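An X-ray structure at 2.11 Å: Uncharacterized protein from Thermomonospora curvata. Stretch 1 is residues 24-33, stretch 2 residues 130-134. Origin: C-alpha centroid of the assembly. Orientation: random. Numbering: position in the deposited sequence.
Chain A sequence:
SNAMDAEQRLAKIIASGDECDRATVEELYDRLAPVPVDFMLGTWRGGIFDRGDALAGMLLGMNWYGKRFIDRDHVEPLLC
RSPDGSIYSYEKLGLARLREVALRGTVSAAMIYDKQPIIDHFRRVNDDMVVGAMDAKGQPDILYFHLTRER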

# COMPACT_ATOMS: atom_id res chain seq x y z
N THR A 24 -10.71 12.57 -2.77
CA THR A 24 -11.06 11.94 -4.04
C THR A 24 -10.65 10.43 -4.06
O THR A 24 -11.40 9.60 -4.59
CB THR A 24 -10.43 12.71 -5.21
OG1 THR A 24 -10.79 14.10 -5.09
CG2 THR A 24 -10.84 12.16 -6.57
N VAL A 25 -9.48 10.09 -3.50
CA VAL A 25 -9.05 8.68 -3.48
C VAL A 25 -9.99 7.87 -2.58
O VAL A 25 -10.39 6.76 -2.96
CB VAL A 25 -7.56 8.46 -3.08
CG1 VAL A 25 -7.23 6.96 -3.06
CG2 VAL A 25 -6.61 9.19 -4.04
N GLU A 26 -10.34 8.42 -1.42
CA GLU A 26 -11.22 7.80 -0.45
C GLU A 26 -12.57 7.48 -1.08
O GLU A 26 -13.07 6.38 -0.85
CB GLU A 26 -11.38 8.70 0.77
CG GLU A 26 -12.38 8.19 1.79
CD GLU A 26 -12.05 8.65 3.18
OE1 GLU A 26 -11.07 8.13 3.76
OE2 GLU A 26 -12.70 9.62 3.65
N GLU A 27 -13.15 8.43 -1.86
CA GLU A 27 -14.44 8.20 -2.53
C GLU A 27 -14.32 7.00 -3.48
O GLU A 27 -15.19 6.14 -3.50
CB GLU A 27 -14.91 9.44 -3.33
CG GLU A 27 -15.38 10.63 -2.50
CD GLU A 27 -15.26 12.00 -3.15
OE1 GLU A 27 -14.95 12.08 -4.36
OE2 GLU A 27 -15.46 13.00 -2.42
N LEU A 28 -13.22 6.94 -4.20
CA LEU A 28 -13.00 5.86 -5.15
C LEU A 28 -12.68 4.53 -4.43
O LEU A 28 -13.23 3.49 -4.80
CB LEU A 28 -11.91 6.25 -6.17
CG LEU A 28 -12.32 7.39 -7.16
CD1 LEU A 28 -11.09 7.98 -7.87
CD2 LEU A 28 -13.30 6.89 -8.22
N TYR A 29 -11.87 4.58 -3.36
CA TYR A 29 -11.51 3.42 -2.56
C TYR A 29 -12.74 2.73 -1.96
O TYR A 29 -12.83 1.49 -2.03
CB TYR A 29 -10.56 3.87 -1.46
CG TYR A 29 -10.07 2.76 -0.54
CD1 TYR A 29 -10.74 2.47 0.64
CD2 TYR A 29 -8.89 2.07 -0.82
CE1 TYR A 29 -10.27 1.48 1.51
CE2 TYR A 29 -8.39 1.12 0.07
CZ TYR A 29 -9.10 0.80 1.21
OH TYR A 29 -8.61 -0.14 2.07
N ASP A 30 -13.68 3.50 -1.39
CA ASP A 30 -14.88 2.96 -0.74
C ASP A 30 -15.78 2.15 -1.71
O ASP A 30 -16.60 1.38 -1.24
CB ASP A 30 -15.70 4.08 -0.08
CG ASP A 30 -15.03 4.67 1.17
OD1 ASP A 30 -14.10 4.03 1.72
OD2 ASP A 30 -15.47 5.76 1.61
N ARG A 31 -15.57 2.28 -3.03
CA ARG A 31 -16.34 1.56 -4.05
C ARG A 31 -15.59 0.31 -4.53
O ARG A 31 -16.12 -0.46 -5.34
CB ARG A 31 -16.65 2.52 -5.22
CG ARG A 31 -17.82 3.45 -4.89
CD ARG A 31 -17.77 4.80 -5.59
NE ARG A 31 -17.87 4.67 -7.04
CZ ARG A 31 -17.47 5.60 -7.90
NH1 ARG A 31 -17.58 5.40 -9.21
NH2 ARG A 31 -16.95 6.74 -7.46
N LEU A 32 -14.38 0.07 -4.00
CA LEU A 32 -13.57 -1.07 -4.39
C LEU A 32 -13.89 -2.32 -3.62
O LEU A 32 -14.37 -2.29 -2.48
CB LEU A 32 -12.06 -0.77 -4.28
CG LEU A 32 -11.51 0.42 -5.11
CD1 LEU A 32 -10.04 0.61 -4.81
CD2 LEU A 32 -11.73 0.22 -6.63
N ALA A 33 -13.61 -3.45 -4.28
CA ALA A 33 -13.82 -4.78 -3.76
C ALA A 33 -12.68 -5.21 -2.82
O ALA A 33 -11.52 -4.91 -3.09
CB ALA A 33 -13.95 -5.78 -4.91
N VAL A 130 -3.63 -2.65 -6.53
CA VAL A 130 -4.41 -2.47 -5.29
C VAL A 130 -4.19 -1.07 -4.78
O VAL A 130 -3.13 -0.50 -5.03
CB VAL A 130 -4.09 -3.49 -4.15
CG1 VAL A 130 -4.30 -4.94 -4.57
CG2 VAL A 130 -2.70 -3.27 -3.54
N VAL A 131 -5.16 -0.52 -4.02
CA VAL A 131 -4.96 0.75 -3.33
C VAL A 131 -4.76 0.33 -1.87
O VAL A 131 -5.47 -0.54 -1.42
CB VAL A 131 -6.12 1.77 -3.54
CG1 VAL A 131 -6.05 2.91 -2.52
CG2 VAL A 131 -6.09 2.36 -4.95
N GLY A 132 -3.81 0.94 -1.17
CA GLY A 132 -3.60 0.61 0.24
C GLY A 132 -4.06 1.79 1.06
O GLY A 132 -3.74 2.93 0.70
N ALA A 133 -4.81 1.53 2.16
CA ALA A 133 -5.32 2.54 3.09
C ALA A 133 -4.55 2.41 4.40
O ALA A 133 -4.75 1.45 5.15
CB ALA A 133 -6.81 2.35 3.31
N MSE A 134 -3.62 3.34 4.64
CA MSE A 134 -2.80 3.30 5.83
C MSE A 134 -3.57 3.83 7.04
O MSE A 134 -4.03 4.99 7.03
CB MSE A 134 -1.48 4.09 5.64
CG MSE A 134 -0.56 3.88 6.82
SE MSE A 134 0.88 5.16 6.86
CE MSE A 134 -0.22 6.75 7.39

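No hydrogen bond links the helix to the strand, although a tyrosine hydroxyl lies against the strand, at the Ala133 end of their contact. Tyr29 OH sits 3.3 Å from Ala133 CB, a methyl carbon that cannot accept a hydrogen bond. The hydroxyl is satisfied elsewhere in the structure, so its polar end is not stranded in this buried setting.

Tyr29 is the residue that reaches furthest along the strand. Its chi1 is t, and its CA-to-CB bond points toward the strand. The ring meets Val131 first: Tyr29 CD2 lies 3.4 Å from Val131 CG1, which is at the ring edge, near the ring plane. Further along, Tyr29 CZ lies 3.5 Å from Ala133 CB. Between these two residues the ring passes Gly132 more loosely, with Tyr29 CE2 4.5 Å from Gly132 C.

The strand alternates. Val131 and Ala133 point toward the helical stretch. Gly132, between them, has no side chain, and the contact there is with its backbone. The small methyl of Ala133 fits against the end of the tyrosine.

Val131 is the hub on the strand side, touching three residues. Besides Tyr29 it meets Val25, one helical turn earlier, with Val25 CG1 4.3 Å from Val131 CG1. It also meets Leu32, with Leu32 CD1 4.3 Å from Val131 CB. These two contacts are looser than the one with Tyr29.

Leu32 is placed by a type I turn from Tyr29 to Leu32. Leu32 N donates to Tyr29 O at 2.9 Å, which closes the turn. Within the helix, Tyr29 N donates to Val25 O at 2.7 Å. The two residues are four apart, about one turn, and both point toward the strand.

The helix and strand axes cross at 116° and approach to 10.3 Å. The contact is small, burying 218 Å² in total, and is made by apolar packing.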